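Local coordinates for lipase aflb (Neosartorya fumigata, PDB 6IDY), which probably hydrolyses the ester bonds of lipids, as a serine lipase of the alpha/beta-hydrolase fold with a bound calcium ion, at residues Q64-K69 with V91-A96; P79-M84 with D318-P323; T175-N180 with A228-S233; I257-D262 with T311-T316; V358-G363 with G410-L415. One frame throughout, in Å; residues are numbered along the deposited sequence.

Contact 1 of 5, residues Q64-K69 with V91-A96; sequences QEAFDK and VGLIPA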
# COMPACT_ATOMS: atom_id res chain seq x y z
N GLN A 64 14.54 14.44 12.52
CA GLN A 64 15.14 15.41 11.59
C GLN A 64 16.35 14.80 10.86
O GLN A 64 16.49 15.03 9.67
CB GLN A 64 15.51 16.72 12.30
CG GLN A 64 16.02 17.85 11.39
CD GLN A 64 15.05 18.24 10.30
OE1 GLN A 64 15.20 17.87 9.13
NE2 GLN A 64 14.02 19.00 10.66
N GLU A 65 17.17 14.00 11.57
CA GLU A 65 18.32 13.32 10.97
C GLU A 65 17.88 12.31 9.90
O GLU A 65 18.53 12.20 8.87
CB GLU A 65 19.19 12.63 12.02
CG GLU A 65 20.09 13.59 12.77
CD GLU A 65 21.38 13.00 13.30
OE1 GLU A 65 21.44 11.77 13.53
OE2 GLU A 65 22.35 13.77 13.48
N ALA A 66 16.75 11.61 10.15
CA ALA A 66 16.18 10.64 9.22
C ALA A 66 15.73 11.35 7.94
O ALA A 66 16.04 10.87 6.85
CB ALA A 66 15.00 9.93 9.86
N PHE A 67 15.05 12.52 8.08
CA PHE A 67 14.60 13.33 6.94
C PHE A 67 15.76 13.94 6.18
O PHE A 67 15.69 14.03 4.96
CB PHE A 67 13.59 14.41 7.37
CG PHE A 67 12.18 13.91 7.52
CD1 PHE A 67 11.45 13.48 6.40
CD2 PHE A 67 11.56 13.88 8.76
CE1 PHE A 67 10.14 13.02 6.54
CE2 PHE A 67 10.24 13.43 8.89
CZ PHE A 67 9.54 13.00 7.78
N ASP A 68 16.86 14.32 6.90
CA ASP A 68 18.08 14.85 6.29
C ASP A 68 18.70 13.79 5.37
O ASP A 68 19.14 14.12 4.27
CB ASP A 68 19.09 15.31 7.36
CG ASP A 68 18.73 16.59 8.11
OD1 ASP A 68 17.79 17.28 7.69
OD2 ASP A 68 19.39 16.89 9.12
N LYS A 69 18.68 12.51 5.80
CA LYS A 69 19.17 11.39 5.00
C LYS A 69 18.29 11.19 3.76
O LYS A 69 18.83 10.98 2.68
CB LYS A 69 19.19 10.10 5.82
CG LYS A 69 20.27 10.08 6.88
CD LYS A 69 20.18 8.81 7.71
CE LYS A 69 21.18 8.81 8.83
NZ LYS A 69 22.57 8.68 8.32
N VAL A 91 23.04 5.66 2.75
CA VAL A 91 22.95 6.77 3.71
C VAL A 91 22.83 6.26 5.16
O VAL A 91 22.82 7.08 6.09
CB VAL A 91 21.85 7.81 3.35
CG1 VAL A 91 22.06 8.38 1.95
CG2 VAL A 91 20.44 7.23 3.51
N GLY A 92 22.70 4.95 5.34
CA GLY A 92 22.57 4.30 6.64
C GLY A 92 21.29 4.65 7.38
O GLY A 92 21.31 4.82 8.60
N LEU A 93 20.17 4.75 6.65
CA LEU A 93 18.87 5.09 7.23
C LEU A 93 18.29 3.96 8.09
O LEU A 93 17.61 4.25 9.08
CB LEU A 93 17.88 5.50 6.11
CG LEU A 93 16.56 6.16 6.54
CD1 LEU A 93 16.78 7.53 7.11
CD2 LEU A 93 15.63 6.29 5.37
N ILE A 94 18.55 2.69 7.74
CA ILE A 94 17.97 1.57 8.46
C ILE A 94 18.94 1.01 9.51
O ILE A 94 19.99 0.47 9.15
CB ILE A 94 17.40 0.46 7.53
CG1 ILE A 94 16.75 1.02 6.23
CG2 ILE A 94 16.42 -0.45 8.30
CD1 ILE A 94 15.57 2.12 6.36
N PRO A 95 18.59 1.13 10.81
CA PRO A 95 19.47 0.56 11.84
C PRO A 95 19.35 -0.96 11.89
O PRO A 95 18.38 -1.53 11.37
CB PRO A 95 19.01 1.23 13.14
CG PRO A 95 17.67 1.78 12.86
CD PRO A 95 17.37 1.72 11.40
N ALA A 96 20.35 -1.61 12.51
CA ALA A 96 20.49 -3.06 12.65
C ALA A 96 19.26 -3.77 13.22
O ALA A 96 18.88 -4.80 12.69
CB ALA A 96 21.73 -3.39 13.47

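Contact 2 of 5, residues P79-M84 with D318-P323; sequences PDFLKM and DEIVQP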
# COMPACT_ATOMS: atom_id res chain seq x y z
N PRO A 79 14.39 10.18 -6.99
CA PRO A 79 14.95 8.95 -7.60
C PRO A 79 13.85 8.01 -8.10
O PRO A 79 12.66 8.30 -7.93
CB PRO A 79 15.70 8.32 -6.43
CG PRO A 79 14.87 8.70 -5.22
CD PRO A 79 14.42 10.11 -5.51
N ASP A 80 14.23 6.87 -8.69
CA ASP A 80 13.25 5.85 -9.06
C ASP A 80 13.30 4.78 -7.96
O ASP A 80 14.02 4.98 -6.97
CB ASP A 80 13.51 5.28 -10.47
CG ASP A 80 14.84 4.59 -10.73
OD1 ASP A 80 15.65 4.47 -9.77
OD2 ASP A 80 15.08 4.17 -11.87
N PHE A 81 12.53 3.69 -8.09
CA PHE A 81 12.48 2.62 -7.09
C PHE A 81 13.85 2.03 -6.76
O PHE A 81 14.20 1.94 -5.58
CB PHE A 81 11.48 1.52 -7.48
CG PHE A 81 11.55 0.26 -6.63
CD1 PHE A 81 11.16 0.28 -5.29
CD2 PHE A 81 11.97 -0.95 -7.18
CE1 PHE A 81 11.20 -0.88 -4.52
CE2 PHE A 81 12.01 -2.11 -6.40
CZ PHE A 81 11.63 -2.06 -5.08
N LEU A 82 14.62 1.62 -7.80
CA LEU A 82 15.93 1.01 -7.63
C LEU A 82 16.95 1.94 -6.96
O LEU A 82 17.67 1.50 -6.06
CB LEU A 82 16.47 0.43 -8.96
CG LEU A 82 15.66 -0.71 -9.62
CD1 LEU A 82 16.24 -1.07 -10.99
CD2 LEU A 82 15.61 -1.96 -8.75
N LYS A 83 16.98 3.24 -7.36
CA LYS A 83 17.90 4.21 -6.76
C LYS A 83 17.53 4.45 -5.31
O LYS A 83 18.42 4.42 -4.45
CB LYS A 83 17.96 5.53 -7.55
CG LYS A 83 19.02 6.49 -7.00
CD LYS A 83 19.11 7.79 -7.78
CE LYS A 83 20.09 8.74 -7.13
NZ LYS A 83 20.17 10.03 -7.86
N MET A 84 16.24 4.66 -5.02
CA MET A 84 15.74 4.87 -3.66
C MET A 84 16.16 3.70 -2.75
O MET A 84 16.75 3.93 -1.70
CB MET A 84 14.21 5.06 -3.66
CG MET A 84 13.65 5.50 -2.31
SD MET A 84 14.10 7.18 -1.86
CE MET A 84 13.91 7.12 -0.11
N ASP A 318 6.76 11.32 -4.68
CA ASP A 318 6.52 9.90 -4.89
C ASP A 318 7.54 9.41 -5.95
O ASP A 318 7.52 9.89 -7.08
CB ASP A 318 5.08 9.68 -5.39
CG ASP A 318 4.61 8.24 -5.34
OD1 ASP A 318 5.35 7.36 -5.83
OD2 ASP A 318 3.51 8.00 -4.83
N GLU A 319 8.44 8.50 -5.56
CA GLU A 319 9.51 7.97 -6.42
C GLU A 319 9.07 6.76 -7.27
O GLU A 319 9.86 6.25 -8.07
CB GLU A 319 10.76 7.64 -5.56
CG GLU A 319 10.73 6.30 -4.84
CD GLU A 319 9.88 6.14 -3.60
OE1 GLU A 319 9.06 7.03 -3.28
OE2 GLU A 319 10.04 5.10 -2.93
N ILE A 320 7.83 6.29 -7.07
CA ILE A 320 7.28 5.12 -7.75
C ILE A 320 6.25 5.50 -8.80
O ILE A 320 6.27 4.97 -9.91
CB ILE A 320 6.62 4.15 -6.70
CG1 ILE A 320 7.58 3.78 -5.52
CG2 ILE A 320 6.02 2.91 -7.36
CD1 ILE A 320 8.80 3.04 -5.81
N VAL A 321 5.32 6.38 -8.41
CA VAL A 321 4.19 6.80 -9.24
C VAL A 321 4.35 8.24 -9.67
O VAL A 321 4.61 9.11 -8.84
CB VAL A 321 2.84 6.57 -8.49
CG1 VAL A 321 1.64 6.95 -9.37
CG2 VAL A 321 2.71 5.14 -7.98
N GLN A 322 4.20 8.48 -10.98
CA GLN A 322 4.20 9.81 -11.55
C GLN A 322 3.24 9.86 -12.74
O GLN A 322 3.16 8.89 -13.49
CB GLN A 322 5.60 10.31 -11.95
CG GLN A 322 6.41 11.03 -10.84
CD GLN A 322 5.69 11.95 -9.85
OE1 GLN A 322 5.02 12.94 -10.20
NE2 GLN A 322 5.87 11.65 -8.56
N PRO A 323 2.51 10.97 -12.93
CA PRO A 323 2.49 12.19 -12.10
C PRO A 323 1.69 12.01 -10.80
O PRO A 323 0.68 11.30 -10.77
CB PRO A 323 1.87 13.23 -13.04
CG PRO A 323 0.91 12.44 -13.86
CD PRO A 323 1.59 11.09 -14.07
O HOH W 1 10.25 3.79 -10.08

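Contact 3 of 5, residues T175-N180 with A228-S233; sequences TTYYFN and AVLSWS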
# COMPACT_ATOMS: atom_id res chain seq x y z
N THR A 175 3.97 -6.51 7.79
CA THR A 175 5.18 -5.71 8.00
C THR A 175 4.93 -4.25 7.63
O THR A 175 5.33 -3.37 8.41
CB THR A 175 6.41 -6.33 7.30
OG1 THR A 175 6.64 -7.62 7.87
CG2 THR A 175 7.66 -5.49 7.51
N THR A 176 4.27 -3.98 6.48
CA THR A 176 3.94 -2.64 6.00
C THR A 176 3.27 -1.77 7.07
O THR A 176 3.75 -0.67 7.37
CB THR A 176 3.04 -2.72 4.76
OG1 THR A 176 3.77 -3.35 3.72
CG2 THR A 176 2.51 -1.34 4.29
N TYR A 177 2.19 -2.28 7.65
CA TYR A 177 1.39 -1.54 8.60
C TYR A 177 1.88 -1.59 10.04
O TYR A 177 1.46 -0.76 10.84
CB TYR A 177 -0.07 -1.98 8.49
CG TYR A 177 -0.66 -1.49 7.19
CD1 TYR A 177 -0.86 -0.13 6.96
CD2 TYR A 177 -0.98 -2.37 6.16
CE1 TYR A 177 -1.38 0.34 5.75
CE2 TYR A 177 -1.51 -1.92 4.95
CZ TYR A 177 -1.72 -0.56 4.76
OH TYR A 177 -2.28 -0.09 3.60
N TYR A 178 2.82 -2.49 10.35
CA TYR A 178 3.44 -2.60 11.68
C TYR A 178 4.06 -1.24 12.07
O TYR A 178 3.93 -0.81 13.21
CB TYR A 178 4.51 -3.71 11.67
CG TYR A 178 5.27 -3.89 12.96
CD1 TYR A 178 4.81 -4.75 13.95
CD2 TYR A 178 6.47 -3.23 13.18
CE1 TYR A 178 5.52 -4.93 15.14
CE2 TYR A 178 7.19 -3.39 14.36
CZ TYR A 178 6.70 -4.24 15.35
OH TYR A 178 7.41 -4.42 16.51
N PHE A 179 4.69 -0.55 11.09
CA PHE A 179 5.37 0.72 11.27
C PHE A 179 4.51 1.97 10.98
O PHE A 179 5.05 3.08 10.91
CB PHE A 179 6.65 0.75 10.42
CG PHE A 179 7.69 -0.27 10.81
CD1 PHE A 179 8.43 -0.12 11.98
CD2 PHE A 179 7.98 -1.35 9.98
CE1 PHE A 179 9.41 -1.05 12.34
CE2 PHE A 179 8.97 -2.27 10.33
CZ PHE A 179 9.69 -2.10 11.50
N ASN A 180 3.18 1.81 10.82
CA ASN A 180 2.34 2.97 10.57
C ASN A 180 0.87 2.74 10.93
O ASN A 180 0.56 2.66 12.11
CB ASN A 180 2.51 3.52 9.13
CG ASN A 180 2.60 2.46 8.07
OD1 ASN A 180 1.58 1.93 7.63
ND2 ASN A 180 3.80 2.13 7.65
N ALA A 228 -14.42 0.30 7.01
CA ALA A 228 -13.60 1.26 6.32
C ALA A 228 -12.43 0.47 5.75
O ALA A 228 -12.08 -0.60 6.26
CB ALA A 228 -13.10 2.32 7.27
N VAL A 229 -11.88 0.96 4.65
CA VAL A 229 -10.72 0.36 4.00
C VAL A 229 -9.63 1.43 3.95
O VAL A 229 -9.91 2.56 3.53
CB VAL A 229 -11.04 -0.17 2.57
CG1 VAL A 229 -9.79 -0.67 1.87
CG2 VAL A 229 -12.12 -1.26 2.59
N LEU A 230 -8.41 1.08 4.37
CA LEU A 230 -7.27 1.97 4.23
C LEU A 230 -6.27 1.20 3.38
O LEU A 230 -5.88 0.09 3.73
CB LEU A 230 -6.66 2.40 5.58
CG LEU A 230 -5.64 3.56 5.49
CD1 LEU A 230 -5.72 4.43 6.72
CD2 LEU A 230 -4.22 3.04 5.30
N SER A 231 -5.92 1.77 2.23
CA SER A 231 -5.01 1.11 1.30
C SER A 231 -3.73 1.91 1.07
O SER A 231 -3.69 3.11 1.33
CB SER A 231 -5.73 0.85 -0.02
OG SER A 231 -5.84 2.01 -0.81
N TRP A 232 -2.69 1.23 0.58
CA TRP A 232 -1.42 1.83 0.20
C TRP A 232 -1.06 1.36 -1.20
O TRP A 232 -1.24 0.19 -1.50
CB TRP A 232 -0.29 1.48 1.19
CG TRP A 232 1.05 2.05 0.78
CD1 TRP A 232 1.34 3.36 0.54
CD2 TRP A 232 2.26 1.31 0.52
NE1 TRP A 232 2.66 3.49 0.14
CE2 TRP A 232 3.24 2.25 0.12
CE3 TRP A 232 2.61 -0.05 0.61
CZ2 TRP A 232 4.55 1.86 -0.19
CZ3 TRP A 232 3.91 -0.42 0.29
CH2 TRP A 232 4.87 0.53 -0.09
N SER A 233 -0.56 2.29 -2.04
CA SER A 233 -0.05 2.00 -3.38
C SER A 233 -1.08 1.24 -4.23
O SER A 233 -2.23 1.69 -4.33
CB SER A 233 1.27 1.22 -3.25
OG SER A 233 1.93 1.01 -4.49

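Contact 4 of 5, residues I257-D262 with T311-T316; sequences IAISPD and TTIYST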
# COMPACT_ATOMS: atom_id res chain seq x y z
N ILE A 257 -9.87 5.08 2.40
CA ILE A 257 -8.73 5.98 2.58
C ILE A 257 -7.58 5.41 1.76
O ILE A 257 -7.11 4.31 2.02
CB ILE A 257 -8.37 6.20 4.09
CG1 ILE A 257 -9.59 6.77 4.86
CG2 ILE A 257 -7.13 7.12 4.24
CD1 ILE A 257 -9.71 6.30 6.33
N ALA A 258 -7.19 6.12 0.71
CA ALA A 258 -6.17 5.64 -0.22
C ALA A 258 -4.87 6.42 -0.13
O ALA A 258 -4.80 7.59 -0.52
CB ALA A 258 -6.72 5.64 -1.63
N ILE A 259 -3.83 5.77 0.41
CA ILE A 259 -2.48 6.33 0.58
C ILE A 259 -1.68 6.03 -0.68
O ILE A 259 -1.57 4.86 -1.07
CB ILE A 259 -1.79 5.78 1.86
CG1 ILE A 259 -2.73 5.83 3.12
CG2 ILE A 259 -0.45 6.47 2.12
CD1 ILE A 259 -3.28 7.25 3.58
N SER A 260 -1.14 7.09 -1.33
CA SER A 260 -0.34 7.04 -2.57
C SER A 260 -1.00 6.12 -3.61
O SER A 260 -0.34 5.21 -4.12
CB SER A 260 1.09 6.56 -2.27
OG SER A 260 1.73 7.44 -1.36
N PRO A 261 -2.32 6.30 -3.92
CA PRO A 261 -2.95 5.38 -4.88
C PRO A 261 -2.61 5.70 -6.33
O PRO A 261 -2.54 6.86 -6.71
CB PRO A 261 -4.43 5.56 -4.60
CG PRO A 261 -4.54 6.99 -4.17
CD PRO A 261 -3.28 7.33 -3.46
N ASP A 262 -2.41 4.65 -7.13
CA ASP A 262 -2.10 4.83 -8.55
C ASP A 262 -3.31 4.41 -9.39
O ASP A 262 -3.24 3.45 -10.16
CB ASP A 262 -0.80 4.09 -8.92
CG ASP A 262 -0.80 2.59 -8.73
OD1 ASP A 262 -1.38 2.12 -7.72
OD2 ASP A 262 -0.20 1.89 -9.57
N THR A 311 -11.03 9.19 0.29
CA THR A 311 -10.04 10.17 0.72
C THR A 311 -8.68 9.74 0.13
O THR A 311 -8.09 8.77 0.61
CB THR A 311 -10.01 10.23 2.27
OG1 THR A 311 -11.34 10.42 2.75
CG2 THR A 311 -9.08 11.31 2.81
N THR A 312 -8.22 10.42 -0.93
CA THR A 312 -6.93 10.09 -1.57
C THR A 312 -5.87 11.01 -1.00
O THR A 312 -6.15 12.19 -0.79
CB THR A 312 -7.00 10.11 -3.12
OG1 THR A 312 -7.00 11.45 -3.60
CG2 THR A 312 -8.19 9.32 -3.68
N ILE A 313 -4.68 10.47 -0.67
CA ILE A 313 -3.59 11.25 -0.07
C ILE A 313 -2.31 10.88 -0.80
O ILE A 313 -1.94 9.71 -0.86
CB ILE A 313 -3.49 11.09 1.48
CG1 ILE A 313 -4.90 11.16 2.16
CG2 ILE A 313 -2.55 12.15 2.05
CD1 ILE A 313 -5.04 10.47 3.48
N TYR A 314 -1.64 11.89 -1.38
CA TYR A 314 -0.47 11.65 -2.22
C TYR A 314 0.52 12.79 -2.21
O TYR A 314 0.17 13.92 -1.86
CB TYR A 314 -0.93 11.34 -3.67
CG TYR A 314 -1.80 12.42 -4.28
CD1 TYR A 314 -3.15 12.52 -3.94
CD2 TYR A 314 -1.30 13.30 -5.23
CE1 TYR A 314 -3.97 13.50 -4.52
CE2 TYR A 314 -2.10 14.27 -5.82
CZ TYR A 314 -3.44 14.37 -5.45
OH TYR A 314 -4.21 15.35 -6.01
N SER A 315 1.76 12.50 -2.67
CA SER A 315 2.87 13.43 -2.64
C SER A 315 3.59 13.60 -3.98
O SER A 315 3.78 12.62 -4.70
CB SER A 315 3.88 12.96 -1.59
OG SER A 315 5.06 13.73 -1.53
N THR A 316 4.09 14.82 -4.25
CA THR A 316 4.90 15.16 -5.43
C THR A 316 6.19 14.31 -5.43
O THR A 316 6.66 13.89 -6.49
CB THR A 316 5.25 16.67 -5.39
OG1 THR A 316 4.06 17.42 -5.65
CG2 THR A 316 6.33 17.08 -6.41
O HOH W 2 2.17 9.63 -3.11

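Contact 5 of 5, residues V358-G363 with G410-L415; sequences VYTHEG and GTEGLL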
# COMPACT_ATOMS: atom_id res chain seq x y z
N VAL A 358 9.44 16.39 1.84
CA VAL A 358 9.84 15.22 1.06
C VAL A 358 9.25 13.93 1.66
O VAL A 358 9.85 13.31 2.54
CB VAL A 358 11.38 15.15 0.82
CG1 VAL A 358 11.76 13.95 -0.04
CG2 VAL A 358 11.90 16.44 0.19
N TYR A 359 8.05 13.56 1.18
CA TYR A 359 7.37 12.34 1.58
C TYR A 359 7.29 11.44 0.38
O TYR A 359 6.64 11.76 -0.61
CB TYR A 359 5.99 12.60 2.21
CG TYR A 359 6.11 13.26 3.56
CD1 TYR A 359 6.22 14.64 3.68
CD2 TYR A 359 6.19 12.49 4.72
CE1 TYR A 359 6.39 15.25 4.92
CE2 TYR A 359 6.34 13.09 5.97
CZ TYR A 359 6.43 14.47 6.07
OH TYR A 359 6.59 15.08 7.28
N THR A 360 7.98 10.31 0.48
CA THR A 360 8.07 9.31 -0.58
C THR A 360 6.73 8.57 -0.75
O THR A 360 5.76 8.85 -0.03
CB THR A 360 9.18 8.33 -0.21
OG1 THR A 360 8.89 7.81 1.09
CG2 THR A 360 10.57 8.96 -0.20
N HIS A 361 6.67 7.63 -1.70
CA HIS A 361 5.50 6.79 -1.97
C HIS A 361 5.10 6.09 -0.66
O HIS A 361 3.93 6.15 -0.27
CB HIS A 361 5.89 5.76 -3.04
CG HIS A 361 4.78 4.86 -3.48
ND1 HIS A 361 3.71 5.33 -4.22
CD2 HIS A 361 4.65 3.53 -3.33
CE1 HIS A 361 2.95 4.28 -4.47
NE2 HIS A 361 3.49 3.17 -3.96
N GLU A 362 6.09 5.49 0.03
CA GLU A 362 5.95 4.82 1.33
C GLU A 362 5.82 5.85 2.46
O GLU A 362 5.08 5.61 3.41
CB GLU A 362 7.11 3.82 1.60
CG GLU A 362 8.53 4.38 1.65
CD GLU A 362 9.20 4.77 0.34
OE1 GLU A 362 8.59 4.56 -0.73
OE2 GLU A 362 10.33 5.31 0.38
N GLY A 363 6.49 6.99 2.32
CA GLY A 363 6.50 8.09 3.29
C GLY A 363 5.16 8.69 3.64
O GLY A 363 4.99 9.20 4.75
N GLY A 410 11.38 2.14 9.71
CA GLY A 410 10.79 0.86 9.37
C GLY A 410 9.96 0.90 8.10
O GLY A 410 10.05 -0.01 7.28
N THR A 411 9.16 1.98 7.92
CA THR A 411 8.34 2.20 6.72
C THR A 411 9.25 2.34 5.49
O THR A 411 8.94 1.80 4.43
CB THR A 411 7.42 3.41 6.91
OG1 THR A 411 6.56 3.16 8.03
CG2 THR A 411 6.57 3.72 5.67
N GLU A 412 10.37 3.04 5.63
CA GLU A 412 11.36 3.21 4.55
C GLU A 412 12.04 1.88 4.21
O GLU A 412 12.26 1.59 3.03
CB GLU A 412 12.39 4.30 4.93
CG GLU A 412 11.87 5.72 4.75
CD GLU A 412 11.28 6.03 3.38
OE1 GLU A 412 11.78 5.48 2.38
OE2 GLU A 412 10.31 6.82 3.31
N GLY A 413 12.31 1.07 5.24
CA GLY A 413 12.92 -0.25 5.12
C GLY A 413 12.11 -1.25 4.32
O GLY A 413 12.66 -2.27 3.89
N LEU A 414 10.80 -0.98 4.09
CA LEU A 414 9.88 -1.82 3.31
C LEU A 414 10.33 -2.01 1.86
O LEU A 414 10.00 -3.03 1.25
CB LEU A 414 8.46 -1.23 3.30
CG LEU A 414 7.73 -1.12 4.63
CD1 LEU A 414 6.41 -0.37 4.44
CD2 LEU A 414 7.54 -2.49 5.28
N LEU A 415 11.06 -1.02 1.31
CA LEU A 415 11.59 -1.05 -0.05
C LEU A 415 12.53 -2.22 -0.25
O LEU A 415 12.62 -2.75 -1.35
CB LEU A 415 12.30 0.26 -0.39
CG LEU A 415 11.41 1.50 -0.49
CD1 LEU A 415 12.25 2.74 -0.62
CD2 LEU A 415 10.43 1.41 -1.65

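Contact 1 of 5, residues Q64-K69 with V91-A96
The aromatic ring of Phe67 is turned from the 91-96 loop, since its CB leaves the helix on the far side. There it meets the ring of Tyr359 with the two planes about 70° apart, and it also touches Leu408 and Val398. The flat group that does count between the two segments is the peptide carbonyl of Val91. It is approached end-on: Lys69 NZ lies 2.8 Å from Val91 O, with a C=O...N angle of 173°, so the donor sits almost on the carbonyl axis. The lysine starts with CG anti to its carbonyl carbon and runs extended. It bends only at its last torsion (chi4 -69°), which turns NZ onto the oxygen. A second bond, to Lys58 O, also holds NZ. The carbonyl belongs to a helix end. Gly92 follows helix 81-90 with a positive phi and closes a Schellman motif, and Pro95 is then the N-cap of helix 96-103. A positive charge at the C-terminal end of helix 81-90 is probably favourable for its dipole. Apolar packing lies beside the bond. Leu93, with CG anti to its backbone N, slides past Lys69 in the opposite direction. Leu93 CD1 rests 3.4 Å from Ala66 O, and it also lies against Lys69 CD and Ala66 CB. Val91 CG2 sits 3.9 Å from Lys69 CB. Leu409 of helix 405-412 touches both Ala66 and Leu93.

Contact 2 of 5, residues P79-M84 with D318-P323
A capped helix start meets a loop built on an Asx turn. The loop follows strand 310-314, and in an alpha/beta-hydrolase this is a usual place for the catalytic acid. Asp318 bonds through OD2 to His361, consistent with that role. Two pairs of side chains carry the contact. Phe81 and Ile320 lie side by side and point the same way. The tip of the isoleucine, CD1, is 3.5 Å from Phe81 CB and 3.7 Å from Phe81 CD1. Met84 and Glu319 instead cross at about a right angle. Glu319 CG stands in the crowded position between N and the carbonyl carbon (chi1 82°), and the chain bends again at chi2. This lays Glu319 CG 3.9 Å from Met84 CB. The packing is tight at the root of the glutamate, where its CB is 3.1 Å from Pro79 O. Its OE1 is held by His361 N. Leu415 of helix 414-424 touches both Phe81 and Met84. Asp80 is the N-cap of helix 81-90, and its OD1 accepts from Lys83 N. No direct hydrogen bond joins the segments, but one water accepts from Phe81 N and donates to Glu319 O. Asp318 OD1 takes two backbone donors. Ile320 N is 3.0 Å from Asp318 OD1, nearly along the C-O axis. Val321 N is 2.8 Å from Asp318 OD1 and comes from above the carboxylate plane.

Contact 3 of 5, residues T175-N180 with A228-S233
Tyr177 has the most surface buried here, followed by Trp232 and Thr176. Tyr177 leaves helix 173-178 with CG anti to its carbonyl carbon (chi1 -71°), and its ring reaches strand 227-232 with its hydroxyl end. This end comes down between Leu230 and Trp232. Tyr177 CE1 is 3.9 Å from Leu230 CD2, and Tyr177 OH is 3.5 Å from Trp232 CB. The two pairs of side chains cross obliquely. The hydroxyl is close to Trp232 N but the angle is poor, and it bonds instead to Val166 O on the adjoining strand 161-166. No hydrogen bond crosses between the two segments, so the contact is packing alone. Thr176 does two things. Its CG2 sits over the centre of the Tyr177 ring, 4.0 Å above the plane, and also lies 3.9 Å from Trp232 CE3. Its OG1 is bonded to Pro172 O. Trp232, with CG anti to its backbone N, has its indole N-H on His361 O, which fixes the rotation of the ring. Ser233 CB lies over the centre of one indole face, 3.9 Å above the plane. Ser233 follows the strand in an unusual conformation, with phi 54° and psi -125°, and its OG is bonded to His361 NE2. A serine bent sharply between a strand and helix 235-245 is the nucleophile elbow of the alpha/beta-hydrolase fold, and Ser233 is probably the nucleophile.

Contact 4 of 5, residues I257-D262 with T311-T316
Ser260 OG is gripped by two hydrogen bonds. It accepts from a water at 2.8 Å and donates to His361 O. The same water accepts from Ser315 N, so it bridges the two segments just past the ends of their strands. Before that point the strands run parallel, with 14° between their directions, and the axes of these short segments approach to 4.7 Å. They are neighbours in the central sheet of the alpha/beta-hydrolase fold, and 310-314 leads into the loop of the probable catalytic acid. Three backbone bonds join them. Ala258 N donates to Thr311 O at 2.8 Å, in the carbonyl plane. Ile313 N donates to Ala258 O at 2.9 Å, and Ser260 N to Ile313 O at 2.8 Å, both nearly along the C=O axis. Ile257, Ile259 and Ile313 share one face of the sheet and point the same way. Ile313 CD1 meets Ile259 CD1 at 3.7 Å and Ile257 CG2 at 4.0 Å. Ala258 and Thr312 are on the other face, where the Pro261 ring crosses Thr312 at about a right angle. Strand 227-232 lies next to 253-259, and strand 341-345 next to 310-314. Helix 368-379 packs on the isoleucine face through Ala370, Leu373 and Leu378.

Contact 5 of 5, residues V358-G363 with G410-L415
Two buried carboxyl groups meet at the centre of this contact. Glu362 OE2 is 2.5 Å from Glu412 OE1. The side chains cross at about a right angle, and the carboxylate planes are turned 65° apart. The second oxygen of Glu412 has its own partner: Thr360 OG1 comes tip to tip and donates to Glu412 OE2 at 2.8 Å, on the syn lone pair. Tyr366 OH is bonded to the same oxygen. A third acid, Glu319, lies close beside Glu362 OE1. Apolar atoms close in on the pair. Leu415 CD1 is 3.4 Å from Glu362 OE2, and Leu415 CD2 is 3.8 Å from Glu362 OE1. Thr411 CG2 sits 3.3 Å from Glu362 O. The torsions set these positions. Glu362 CG is in the crowded place between N and the carbonyl carbon (chi1 61°), and its chain bends again at chi2. Glu412 is bent at chi2 as well. Thr360 OG1 also accepts from Gly363 N, an ST motif that orients the hydroxyl as it donates to Glu412. Thr411 OG1 is bonded to Asp407 O within its helix and to Asn180. His361 lies between Thr360 and Glu362 in the same loop and is the probable histidine of a Ser-His-Asp catalytic triad. Glu362 of the pair follows it in the chain. With such short O-O distances in a buried place, at least one of the three acids is probably protonated near neutral pH, with its pKa raised.

How the contacts relate
The probable catalytic triad is divided among three contacts. Ser233 of contact 3 and Asp318 of contact 2 both reach His361 of contact 5: Ser233 OG is 2.7 Å from His361 NE2, and Asp318 OD2 is 2.7 Å from His361 ND1. Contacts 2 and 5 also bring Glu319 OE2 within 2.7 Å of Glu362 OE1, which adds a third acid to the buried group. Contacts 3 and 4 share the sheet, where Val229 O and Ile257 N are 2.8 Å apart. Contact 1 touches contact 5 alone, by packing, with centres about 11 Å apart. The calcium ion lies away from the triad, bound by Asp255 of strand 253-259, about 7 Å from the Thr311 side chain.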